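N6 adenine specific DNA methylase (Encephalitozoon cuniculi, PDB 3Q87) is the catalytic subunit of the Mtq2-Trm112 complex, which uses S-adenosylmethionine to methylate the translation termination factor eRF1. Local coordinates at residues M1-E5 against P95-G99; L70-Q76 against R109-T115. All blocks are in the same frame, centred on the assembly; numbering follows the deposited sequence.

In the fold
The chain starts in the loop 1-5, just ahead of helix 8-20. Contact 1 joins this loop to 95-99, in the long connection between strand 81-84 and helix 105-113. It closes a loop that takes in the strands 26-30, 46-51, 65-67 and 81-84. Contact 2 starts within that loop, at 70-76 between strands 65-67 and 81-84, and ends beyond it, at 109-115, on the later part of helix 105-113 and the residues that follow. The two contacts therefore cross along the chain. The centres of contact 1 and contact 2 lie about 20 Å apart, and the two do not touch. S-adenosylmethionine touches both: contact 1 meets its sulfonium, sugar and adenine C8, and contact 2 its adenine N1.

Contact 1: residues M1-E5 against P95-G99; sequences MDWYE and PIIGG. With SAM (S-adenosylmethionine), chain D.
M1 meets both isoleucines of 95-99. Its backbone O lies 3.6 Å from I96 CD1. Its side chain bends at chi3 (138°), and this carries the terminal methyl CE to I97. M1 CE lies 3.3 Å from I97 CG2, tighter than a usual van der Waals contact, and also touches I97 CD1. D2 CB points away from 95-99, and the residue contributes its backbone: its O also lies close to I96 CD1, and it accepts a hydrogen bond from N53 ND2. W3 gives CA to the same methyl, while its ring packs on T34, N53 and S59. I96 CD1 is thus met by three consecutive residues.

Y4 comes nearest in the backbone, with its CA 6.8 Å from I96 CA. This is the S-adenosylmethionine pocket of a Rossmann-like methyltransferase, and Y4, P95 and I96 all line it. With Y4 CG anti to the backbone N (chi1 -165°), the ring lies beside the ligand's sulfonium, and one face receives the ligand methyl CE, 3.5 Å above the plane and over the centre. The ligand SD lies over that face too, 3.4 Å from Y4 CG. The positive sulfonium probably gains from the aromatic face. Near the plane of the ring, at its edge, sit I97 CG2 and I96 CG2, the first 3.7 Å from Y4 CD1. The phenol OH is hydrogen-bonded to D9 OD2, which fixes the far end of the ring. On the other segment, P95 O approaches the adenine at C8 (3.3 Å), and I96 O faces the ribose at C2'.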
loop_
_atom_site.group_PDB
_atom_site.type_symbol
_atom_site.label_atom_id
_atom_site.label_comp_id
_atom_site.label_asym_id
_atom_site.label_seq_id
_atom_site.Cartn_x
_atom_site.Cartn_y
_atom_site.Cartn_z
ATOM N N MET B 1 -20.860 10.162 -7.504
ATOM C CA MET B 1 -20.329 8.836 -7.793
ATOM C C MET B 1 -19.933 8.174 -6.479
ATOM O O MET B 1 -19.452 8.841 -5.562
ATOM C CB MET B 1 -19.104 8.953 -8.702
ATOM C CG MET B 1 -17.975 9.736 -8.027
ATOM S SD MET B 1 -16.614 10.245 -9.093
ATOM C CE MET B 1 -16.366 11.903 -8.456
ATOM N N ASP B 2 -20.126 6.866 -6.386
ATOM C CA ASP B 2 -19.794 6.141 -5.166
ATOM C C ASP B 2 -18.285 5.941 -5.065
ATOM O O ASP B 2 -17.730 5.878 -3.971
ATOM C CB ASP B 2 -20.511 4.791 -5.138
ATOM C CG ASP B 2 -21.997 4.921 -4.814
ATOM O OD1 ASP B 2 -22.814 4.216 -5.449
ATOM O OD2 ASP B 2 -22.350 5.725 -3.924
ATOM N N TRP B 3 -17.625 5.827 -6.214
ATOM C CA TRP B 3 -16.171 5.707 -6.250
ATOM C C TRP B 3 -15.662 6.183 -7.605
ATOM O O TRP B 3 -16.425 6.297 -8.553
ATOM C CB TRP B 3 -15.719 4.272 -5.953
ATOM C CG TRP B 3 -16.197 3.244 -6.975
ATOM C CD1 TRP B 3 -15.759 3.101 -8.261
ATOM C CD2 TRP B 3 -17.179 2.217 -6.772
ATOM N NE1 TRP B 3 -16.409 2.054 -8.872
ATOM C CE2 TRP B 3 -17.288 1.498 -7.980
ATOM C CE3 TRP B 3 -17.970 1.835 -5.688
ATOM C CZ2 TRP B 3 -18.167 0.429 -8.133
ATOM C CZ3 TRP B 3 -18.836 0.771 -5.839
ATOM C CH2 TRP B 3 -18.928 0.078 -7.051
ATOM N N TYR B 4 -14.377 6.472 -7.690
ATOM C CA TYR B 4 -13.804 6.961 -8.935
ATOM C C TYR B 4 -13.643 5.816 -9.929
ATOM O O TYR B 4 -13.030 4.801 -9.612
ATOM C CB TYR B 4 -12.445 7.612 -8.671
ATOM C CG TYR B 4 -11.952 8.450 -9.825
ATOM C CD1 TYR B 4 -12.337 9.784 -9.945
ATOM C CD2 TYR B 4 -11.113 7.919 -10.790
ATOM C CE1 TYR B 4 -11.902 10.563 -10.991
ATOM C CE2 TYR B 4 -10.666 8.698 -11.855
ATOM C CZ TYR B 4 -11.068 10.025 -11.947
ATOM O OH TYR B 4 -10.634 10.828 -12.988
ATOM N N GLU B 5 -14.182 5.984 -11.132
ATOM C CA GLU B 5 -14.158 4.916 -12.124
ATOM C C GLU B 5 -13.029 5.159 -13.125
ATOM O O GLU B 5 -12.634 6.299 -13.330
ATOM C CB GLU B 5 -15.508 4.863 -12.841
ATOM C CG GLU B 5 -16.660 4.529 -11.923
ATOM C CD GLU B 5 -18.020 4.840 -12.541
ATOM O OE1 GLU B 5 -18.093 5.064 -13.772
ATOM O OE2 GLU B 5 -19.017 4.861 -11.784
ATOM N N PRO B 95 -14.409 14.284 -1.191
ATOM C CA PRO B 95 -13.435 13.357 -0.608
ATOM C C PRO B 95 -12.805 12.437 -1.649
ATOM O O PRO B 95 -11.740 11.887 -1.399
ATOM C CB PRO B 95 -14.277 12.544 0.387
ATOM C CG PRO B 95 -15.444 13.409 0.679
ATOM C CD PRO B 95 -15.750 14.099 -0.618
ATOM N N ILE B 96 -13.452 12.277 -2.799
ATOM C CA ILE B 96 -12.937 11.392 -3.839
ATOM C C ILE B 96 -12.064 12.114 -4.867
ATOM O O ILE B 96 -10.985 11.641 -5.201
ATOM C CB ILE B 96 -14.084 10.623 -4.553
ATOM C CG1 ILE B 96 -14.852 9.768 -3.551
ATOM C CG2 ILE B 96 -13.549 9.720 -5.667
ATOM C CD1 ILE B 96 -16.168 9.261 -4.111
ATOM N N ILE B 97 -12.524 13.259 -5.363
ATOM C CA ILE B 97 -11.834 13.925 -6.465
ATOM C C ILE B 97 -11.255 15.269 -6.078
ATOM O O ILE B 97 -10.482 15.840 -6.834
ATOM C CB ILE B 97 -12.786 14.203 -7.652
ATOM C CG1 ILE B 97 -13.953 15.089 -7.196
ATOM C CG2 ILE B 97 -13.277 12.900 -8.265
ATOM C CD1 ILE B 97 -14.967 15.374 -8.297
ATOM N N GLY B 98 -11.646 15.784 -4.914
ATOM C CA GLY B 98 -11.344 17.167 -4.574
ATOM C C GLY B 98 -9.908 17.420 -4.169
ATOM O O GLY B 98 -9.371 16.743 -3.296
ATOM N N GLY B 99 -9.275 18.399 -4.800
ATOM C CA GLY B 99 -7.941 18.791 -4.391
ATOM C C GLY B 99 -7.867 20.184 -3.785
ATOM O O GLY B 99 -6.780 20.734 -3.618
HETATM N N SAM D . -6.481 4.717 -9.062
HETATM C CA SAM D . -7.808 5.075 -9.580
HETATM C C SAM D . -7.697 5.372 -11.083
HETATM O O SAM D . -8.668 5.293 -11.835
HETATM O OXT SAM D . -6.624 5.699 -11.586
HETATM C CB SAM D . -8.527 6.207 -8.795
HETATM C CG SAM D . -8.026 7.673 -8.839
HETATM S SD SAM D . -9.091 8.975 -8.077
HETATM C CE SAM D . -8.736 10.425 -9.092
HETATM C "C5'" SAM D . -8.207 9.410 -6.558
HETATM C "C4'" SAM D . -8.409 8.305 -5.533
HETATM O "O4'" SAM D . -7.763 8.659 -4.320
HETATM C "C3'" SAM D . -9.874 8.059 -5.206
HETATM O "O3'" SAM D . -10.113 6.670 -5.262
HETATM C "C2'" SAM D . -10.037 8.554 -3.783
HETATM O "O2'" SAM D . -10.970 7.820 -3.023
HETATM C "C1'" SAM D . -8.637 8.365 -3.248
HETATM N N9 SAM D . -8.293 9.286 -2.174
HETATM C C8 SAM D . -8.739 10.567 -1.947
HETATM N N7 SAM D . -8.123 11.023 -0.833
HETATM C C5 SAM D . -7.291 10.043 -0.370
HETATM C C6 SAM D . -6.423 9.956 0.704
HETATM N N6 SAM D . -6.291 10.990 1.529
HETATM N N1 SAM D . -5.694 8.798 0.915
HETATM C C2 SAM D . -5.813 7.713 0.061
HETATM N N3 SAM D . -6.678 7.807 -1.011
HETATM C C4 SAM D . -7.395 8.944 -1.210
#

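Contact 2: residues L70-Q76 against R109-T115; sequences LLCSINQ and RFVDAVT. With SAM (S-adenosylmethionine), chain D.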
loop_
_atom_site.group_PDB
_atom_site.type_symbol
_atom_site.label_atom_id
_atom_site.label_comp_id
_atom_site.label_asym_id
_atom_site.label_seq_id
_atom_site.Cartn_x
_atom_site.Cartn_y
_atom_site.Cartn_z
ATOM N N LEU B 70 -3.545 8.543 2.831
ATOM C CA LEU B 70 -2.202 8.597 2.271
ATOM C C LEU B 70 -1.315 7.501 2.883
ATOM O O LEU B 70 -1.683 6.334 2.827
ATOM C CB LEU B 70 -1.585 9.984 2.446
ATOM C CG LEU B 70 -2.280 11.154 1.737
ATOM C CD1 LEU B 70 -1.469 12.434 1.930
ATOM C CD2 LEU B 70 -2.484 10.888 0.255
ATOM N N LEU B 71 -0.196 7.883 3.509
ATOM C CA LEU B 71 0.851 6.927 3.871
ATOM C C LEU B 71 1.090 6.735 5.373
ATOM O O LEU B 71 1.960 5.957 5.755
ATOM C CB LEU B 71 2.172 7.335 3.202
ATOM C CG LEU B 71 2.133 7.633 1.694
ATOM C CD1 LEU B 71 3.375 8.403 1.250
ATOM C CD2 LEU B 71 1.991 6.367 0.906
ATOM N N CYS B 72 0.313 7.423 6.208
ATOM C CA CYS B 72 0.533 7.442 7.659
ATOM C C CYS B 72 0.632 6.062 8.287
ATOM O O CYS B 72 1.394 5.856 9.238
ATOM C CB CYS B 72 -0.586 8.224 8.369
ATOM S SG CYS B 72 -1.060 9.786 7.584
ATOM N N SER B 73 -0.148 5.119 7.769
ATOM C CA SER B 73 -0.173 3.773 8.325
ATOM C C SER B 73 0.692 2.804 7.513
ATOM O O SER B 73 0.651 1.585 7.716
ATOM C CB SER B 73 -1.612 3.265 8.368
ATOM O OG SER B 73 -2.157 3.238 7.058
ATOM N N ILE B 74 1.475 3.356 6.597
ATOM C CA ILE B 74 2.353 2.555 5.761
ATOM C C ILE B 74 3.805 2.739 6.167
ATOM O O ILE B 74 4.290 3.861 6.305
ATOM C CB ILE B 74 2.205 2.925 4.244
ATOM C CG1 ILE B 74 0.751 2.782 3.789
ATOM C CG2 ILE B 74 3.124 2.052 3.382
ATOM C CD1 ILE B 74 0.135 1.388 4.088
ATOM N N ASN B 75 4.506 1.630 6.359
ATOM C CA ASN B 75 5.954 1.670 6.536
ATOM C C ASN B 75 6.633 1.799 5.174
ATOM O O ASN B 75 6.739 0.823 4.436
ATOM C CB ASN B 75 6.411 0.395 7.234
ATOM C CG ASN B 75 7.900 0.371 7.502
ATOM O OD1 ASN B 75 8.597 1.380 7.358
ATOM N ND2 ASN B 75 8.398 -0.792 7.903
ATOM N N GLN B 76 7.073 3.005 4.830
ATOM C CA GLN B 76 7.629 3.268 3.498
ATOM C C GLN B 76 8.988 2.628 3.229
ATOM O O GLN B 76 9.393 2.460 2.074
ATOM C CB GLN B 76 7.691 4.770 3.240
ATOM C CG GLN B 76 6.323 5.391 3.171
ATOM C CD GLN B 76 6.365 6.823 2.718
ATOM O OE1 GLN B 76 6.721 7.113 1.580
ATOM N NE2 GLN B 76 5.992 7.728 3.605
ATOM N N ARG B 109 0.205 17.314 0.246
ATOM C CA ARG B 109 0.343 16.481 1.434
ATOM C C ARG B 109 1.135 15.216 1.131
ATOM O O ARG B 109 1.975 14.781 1.929
ATOM C CB ARG B 109 -1.026 16.129 2.024
ATOM C CG ARG B 109 -1.598 17.236 2.877
ATOM C CD ARG B 109 -2.991 16.932 3.408
ATOM N NE ARG B 109 -3.091 15.637 4.079
ATOM C CZ ARG B 109 -4.026 14.732 3.798
ATOM N NH1 ARG B 109 -4.944 15.000 2.874
ATOM N NH2 ARG B 109 -4.068 13.576 4.449
ATOM N N PHE B 110 0.865 14.631 -0.030
ATOM C CA PHE B 110 1.562 13.427 -0.462
ATOM C C PHE B 110 3.057 13.691 -0.644
ATOM O O PHE B 110 3.896 12.974 -0.127
ATOM C CB PHE B 110 0.986 12.905 -1.791
ATOM C CG PHE B 110 1.828 11.831 -2.435
ATOM C CD1 PHE B 110 1.967 10.594 -1.831
ATOM C CD2 PHE B 110 2.485 12.060 -3.639
ATOM C CE1 PHE B 110 2.757 9.598 -2.407
ATOM C CE2 PHE B 110 3.264 11.073 -4.226
ATOM C CZ PHE B 110 3.407 9.832 -3.597
ATOM N N VAL B 111 3.378 14.728 -1.402
ATOM C CA VAL B 111 4.765 15.046 -1.700
ATOM C C VAL B 111 5.553 15.295 -0.413
ATOM O O VAL B 111 6.690 14.845 -0.263
ATOM C CB VAL B 111 4.837 16.270 -2.630
ATOM C CG1 VAL B 111 6.257 16.810 -2.708
ATOM C CG2 VAL B 111 4.286 15.905 -4.016
ATOM N N ASP B 112 4.931 15.975 0.541
ATOM C CA ASP B 112 5.615 16.240 1.797
ATOM C C ASP B 112 5.762 15.058 2.755
ATOM O O ASP B 112 6.473 15.158 3.749
ATOM C CB ASP B 112 5.044 17.460 2.505
ATOM C CG ASP B 112 5.872 18.697 2.235
ATOM O OD1 ASP B 112 5.674 19.329 1.169
ATOM O OD2 ASP B 112 6.748 19.013 3.073
ATOM N N ALA B 113 5.132 13.932 2.448
ATOM C CA ALA B 113 5.267 12.753 3.299
ATOM C C ALA B 113 6.000 11.582 2.633
ATOM O O ALA B 113 6.393 10.634 3.311
ATOM C CB ALA B 113 3.900 12.299 3.792
ATOM N N VAL B 114 6.166 11.639 1.312
ATOM C CA VAL B 114 6.645 10.471 0.571
ATOM C C VAL B 114 8.157 10.310 0.717
ATOM O O VAL B 114 8.903 11.285 0.632
ATOM C CB VAL B 114 6.222 10.513 -0.941
ATOM C CG1 VAL B 114 6.902 11.668 -1.671
ATOM C CG2 VAL B 114 6.541 9.190 -1.628
ATOM N N THR B 115 8.607 9.085 0.962
ATOM C CA THR B 115 10.036 8.838 1.157
ATOM C C THR B 115 10.542 7.610 0.408
ATOM O O THR B 115 11.716 7.275 0.517
ATOM C CB THR B 115 10.413 8.674 2.661
ATOM O OG1 THR B 115 9.804 7.489 3.186
ATOM C CG2 THR B 115 9.956 9.876 3.479
HETATM N N SAM D . -6.481 4.717 -9.062
HETATM C CA SAM D . -7.808 5.075 -9.580
HETATM C C SAM D . -7.697 5.372 -11.083
HETATM O O SAM D . -8.668 5.293 -11.835
HETATM O OXT SAM D . -6.624 5.699 -11.586
HETATM C CB SAM D . -8.527 6.207 -8.795
HETATM C CG SAM D . -8.026 7.673 -8.839
HETATM S SD SAM D . -9.091 8.975 -8.077
HETATM C CE SAM D . -8.736 10.425 -9.092
HETATM C "C5'" SAM D . -8.207 9.410 -6.558
HETATM C "C4'" SAM D . -8.409 8.305 -5.533
HETATM O "O4'" SAM D . -7.763 8.659 -4.320
HETATM C "C3'" SAM D . -9.874 8.059 -5.206
HETATM O "O3'" SAM D . -10.113 6.670 -5.262
HETATM C "C2'" SAM D . -10.037 8.554 -3.783
HETATM O "O2'" SAM D . -10.970 7.820 -3.023
HETATM C "C1'" SAM D . -8.637 8.365 -3.248
HETATM N N9 SAM D . -8.293 9.286 -2.174
HETATM C C8 SAM D . -8.739 10.567 -1.947
HETATM N N7 SAM D . -8.123 11.023 -0.833
HETATM C C5 SAM D . -7.291 10.043 -0.370
HETATM C C6 SAM D . -6.423 9.956 0.704
HETATM N N6 SAM D . -6.291 10.990 1.529
HETATM N N1 SAM D . -5.694 8.798 0.915
HETATM C C2 SAM D . -5.813 7.713 0.061
HETATM N N3 SAM D . -6.678 7.807 -1.011
HETATM C C4 SAM D . -7.395 8.944 -1.210
#
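Q76 OE1 accepts a hydrogen bond from T115 N, 2.8 Å long and nearly straight (164°). The donor stands above the carbonyl plane, 38° out of it. On the same amide, Q76 NE2 donates to A113 O at 2.9 Å, and that oxygen lies close to the amide plane. One side chain thus bonds two backbone groups, A113 O and T115 N, on either side of V114 in the chain. Q76 reaches them because its chain is extended beyond CG (chi2 -172°). The T115 side chain crosses that of Q76 at about a right angle, with T115 OG1 3.4 Å from Q76 CB.

Deeper in, L71 CD1 touches both F110 CE1 (3.9 Å) and V114 CA. It approaches the F110 ring obliquely. F110 packs on L30 and V82 and meets F84 edge-to-face, which sets the helix against the parallel part of the Rossmann-like sheet. L71 packs on strand 26-30 as well. Of the turn L71-I74, L71 alone touches 109-115. C72, S73 and I74 meet the partner chain, ECU08_1170, and S73 and N75 make backbone hydrogen bonds to it.

L70 CD1 packs against R109 CB at 3.7 Å. The same methyl lies over one face of the R109 guanidinium, 3.8 Å above the plane and offset toward the rim. R109 NH2 makes a salt bridge to D69, whose OD1 also bonds the ligand. L70 N donates to the ligand adenine N1, 2.9 Å away. N1 is used here as an acceptor, consistent with an unprotonated adenine, and R109 probably positions D69 from the second shell.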